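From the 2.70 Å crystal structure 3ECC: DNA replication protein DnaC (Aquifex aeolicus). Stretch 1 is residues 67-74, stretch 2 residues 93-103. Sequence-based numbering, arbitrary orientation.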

# COMPACT_ATOMS: atom_id res chain seq x y z
N GLY A 67 -2.03 -16.49 9.28
CA GLY A 67 -1.40 -16.22 10.58
C GLY A 67 -0.14 -15.38 10.48
O GLY A 67 0.65 -15.32 11.42
N ILE A 68 0.06 -14.74 9.33
CA ILE A 68 1.21 -13.87 9.11
C ILE A 68 0.88 -12.45 9.55
O ILE A 68 -0.02 -11.81 9.00
CB ILE A 68 1.66 -13.90 7.62
CG1 ILE A 68 2.30 -15.25 7.30
CG2 ILE A 68 2.62 -12.76 7.32
CD1 ILE A 68 2.10 -15.69 5.86
N ARG A 69 1.58 -11.98 10.59
CA ARG A 69 1.36 -10.65 11.16
C ARG A 69 2.13 -9.58 10.38
O ARG A 69 3.36 -9.63 10.28
CB ARG A 69 1.82 -10.62 12.62
CG ARG A 69 0.79 -11.13 13.60
CD ARG A 69 1.23 -10.87 15.04
NE ARG A 69 0.09 -10.73 15.95
CZ ARG A 69 0.07 -9.93 17.01
NH1 ARG A 69 1.12 -9.18 17.30
NH2 ARG A 69 -1.01 -9.87 17.78
N GLY A 70 1.39 -8.62 9.82
CA GLY A 70 2.00 -7.49 9.12
C GLY A 70 1.78 -6.18 9.85
O GLY A 70 1.41 -6.17 11.03
N TYR A 71 1.99 -5.06 9.15
CA TYR A 71 1.84 -3.73 9.75
C TYR A 71 1.10 -2.78 8.81
O TYR A 71 1.24 -2.86 7.59
CB TYR A 71 3.22 -3.15 10.11
CG TYR A 71 3.99 -3.91 11.17
CD1 TYR A 71 3.94 -3.52 12.51
CD2 TYR A 71 4.78 -5.01 10.84
CE1 TYR A 71 4.65 -4.21 13.48
CE2 TYR A 71 5.49 -5.70 11.80
CZ TYR A 71 5.42 -5.30 13.12
OH TYR A 71 6.13 -6.00 14.07
N PHE A 72 0.30 -1.89 9.40
CA PHE A 72 -0.37 -0.82 8.66
C PHE A 72 0.20 0.54 9.05
O PHE A 72 0.15 0.94 10.22
CB PHE A 72 -1.89 -0.82 8.91
CG PHE A 72 -2.61 0.34 8.29
CD1 PHE A 72 -3.20 0.22 7.04
CD2 PHE A 72 -2.70 1.56 8.95
CE1 PHE A 72 -3.86 1.30 6.46
CE2 PHE A 72 -3.36 2.64 8.37
CZ PHE A 72 -3.93 2.51 7.13
N PHE A 73 0.75 1.25 8.08
CA PHE A 73 1.26 2.59 8.32
C PHE A 73 0.62 3.60 7.40
O PHE A 73 0.35 3.29 6.25
CB PHE A 73 2.78 2.63 8.16
CG PHE A 73 3.53 2.00 9.30
CD1 PHE A 73 3.66 2.66 10.51
CD2 PHE A 73 4.11 0.75 9.16
CE1 PHE A 73 4.34 2.09 11.56
CE2 PHE A 73 4.79 0.17 10.22
CZ PHE A 73 4.90 0.84 11.42
N ASP A 74 0.35 4.78 7.91
CA ASP A 74 0.15 5.93 7.06
C ASP A 74 1.55 6.31 6.60
O ASP A 74 2.49 6.30 7.40
CB ASP A 74 -0.49 7.10 7.81
CG ASP A 74 -0.61 8.36 6.96
OD1 ASP A 74 -1.53 8.44 6.12
OD2 ASP A 74 0.22 9.28 7.14
N LYS A 93 16.19 -0.84 15.22
CA LYS A 93 15.28 -1.96 15.45
C LYS A 93 13.91 -1.76 14.80
O LYS A 93 13.33 -2.71 14.27
CB LYS A 93 15.13 -2.25 16.95
CG LYS A 93 16.37 -2.91 17.57
CD LYS A 93 16.18 -3.25 19.04
CE LYS A 93 17.40 -4.00 19.59
NZ LYS A 93 17.33 -4.23 21.06
N PHE A 94 13.42 -0.52 14.82
CA PHE A 94 12.17 -0.20 14.16
C PHE A 94 12.27 -0.27 12.64
O PHE A 94 11.36 -0.78 11.97
CB PHE A 94 11.68 1.18 14.60
CG PHE A 94 10.39 1.59 13.95
CD1 PHE A 94 9.19 0.99 14.31
CD2 PHE A 94 10.37 2.59 12.99
CE1 PHE A 94 7.99 1.38 13.72
CE2 PHE A 94 9.18 2.98 12.39
CZ PHE A 94 7.99 2.38 12.76
N LEU A 95 13.38 0.23 12.10
CA LEU A 95 13.58 0.24 10.65
C LEU A 95 13.66 -1.17 10.05
O LEU A 95 13.11 -1.41 8.97
CB LEU A 95 14.82 1.05 10.29
CG LEU A 95 15.19 1.17 8.81
CD1 LEU A 95 14.11 1.90 8.02
CD2 LEU A 95 16.52 1.86 8.65
N LYS A 96 14.31 -2.09 10.76
CA LYS A 96 14.45 -3.48 10.29
C LYS A 96 13.13 -4.23 10.30
O LYS A 96 12.86 -5.03 9.39
CB LYS A 96 15.47 -4.25 11.14
CG LYS A 96 16.85 -4.32 10.54
CD LYS A 96 17.87 -4.70 11.60
CE LYS A 96 19.19 -4.02 11.32
NZ LYS A 96 19.88 -3.71 12.60
N THR A 97 12.32 -3.99 11.32
CA THR A 97 11.01 -4.62 11.43
C THR A 97 10.09 -4.15 10.32
O THR A 97 9.26 -4.92 9.83
CB THR A 97 10.35 -4.33 12.78
OG1 THR A 97 10.51 -2.94 13.10
CG2 THR A 97 10.98 -5.19 13.88
N VAL A 98 10.24 -2.88 9.92
CA VAL A 98 9.49 -2.33 8.80
C VAL A 98 9.99 -2.89 7.47
O VAL A 98 9.21 -3.46 6.71
CB VAL A 98 9.53 -0.78 8.78
CG1 VAL A 98 8.99 -0.25 7.46
CG2 VAL A 98 8.75 -0.21 9.94
N LEU A 99 11.29 -2.76 7.22
CA LEU A 99 11.88 -3.24 5.97
C LEU A 99 11.72 -4.75 5.79
O LEU A 99 11.37 -5.22 4.71
CB LEU A 99 13.37 -2.87 5.89
CG LEU A 99 13.78 -1.41 5.70
CD1 LEU A 99 15.29 -1.26 5.85
CD2 LEU A 99 13.31 -0.85 4.36
N ASN A 100 11.96 -5.51 6.86
CA ASN A 100 11.92 -6.97 6.78
C ASN A 100 10.55 -7.58 7.07
O ASN A 100 10.41 -8.79 7.16
CB ASN A 100 13.01 -7.58 7.67
CG ASN A 100 14.41 -7.42 7.09
OD1 ASN A 100 14.63 -7.66 5.90
ND2 ASN A 100 15.36 -7.01 7.93
N SER A 101 9.54 -6.73 7.19
CA SER A 101 8.18 -7.18 7.46
C SER A 101 7.61 -8.01 6.31
O SER A 101 7.76 -7.65 5.14
CB SER A 101 7.27 -5.99 7.74
OG SER A 101 6.00 -6.44 8.19
N PRO A 102 6.93 -9.11 6.66
CA PRO A 102 6.31 -10.01 5.67
C PRO A 102 5.19 -9.34 4.88
O PRO A 102 5.01 -9.63 3.70
CB PRO A 102 5.76 -11.15 6.53
CG PRO A 102 5.65 -10.58 7.91
CD PRO A 102 6.80 -9.63 8.03
N VAL A 103 4.43 -8.46 5.54
CA VAL A 103 3.39 -7.69 4.86
C VAL A 103 3.44 -6.25 5.37
O VAL A 103 3.46 -6.02 6.57
CB VAL A 103 1.98 -8.25 5.13
CG1 VAL A 103 0.92 -7.35 4.54
CG2 VAL A 103 1.84 -9.64 4.56

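A single carbonyl oxygen, that of Val 103, organises the middle of this contact. It accepts the one hydrogen bond that crosses between the stretches, from the backbone N of Tyr 71 (N to O 3.1 Å, N-H...O angle 152°), and a second bond from within its own stretch, where Ser 101 OG lies 3.0 Å from the same Val 103 O. The arrangement illustrates a general principle: a carbonyl has room for two donors, and a nearby serine can fill the second place while leaving the first to another segment of chain.

Such an approach demands a slim neighbour. Gly 70 CA sits 3.3 Å from Val 103 O, and the CA atoms of Gly 70 and Val 103 are 4.5 Å apart. A CB on Gly 70 would point toward the other stretch and come within 2.7 Å of Val 103 O, a clash, so the absence of a side chain is what lets the backbones draw so close here. Ser 101, buried and with chi1 in the t well, also touches the first stretch: its OG lies at the edge of the Tyr 71 ring, near the ring plane, 3.2 Å from Tyr 71 CD2. The CA-to-CB bond of Tyr 71 points sideways, but its m rotamer brings the ring nearer the second stretch. The ring end of this exposed residue thus comes close to Ser 101, while its backbone N bonds to Val 103 O.

Apolar packing extends the contact on both sides of this polar centre along the first stretch. Before it, Ile 68 points toward the second stretch and sets CG2 3.6 Å from Pro 102 CB and 4.2 Å from Val 103 CG2. An aliphatic side chain suits this place, since its CG2 methyl lies within reach of both the proline ring and a valine methyl. Pro 102 also brings CG to 3.4 Å from Arg 69 O, whereas the Arg 69 side chain starts away from the contact.

Beyond it, the strand and the helix meet through side chains, their axes approaching no closer than 10.8 Å and running at 109° to each other. Large residues span that gap. Buried Phe 73 points toward the helix, placing CZ 3.7 Å from Phe 94 CZ and CE2 4.0 Å from Val 98 CG2. The two phenyl rings are nearly perpendicular, with planes at 87° and centroids 5.8 Å apart. Phe 94 and Val 98 are four residues apart, one helical turn, and so offer Phe 73 a shared apolar surface. Altogether the stretches bury 389 Å², counting both sides.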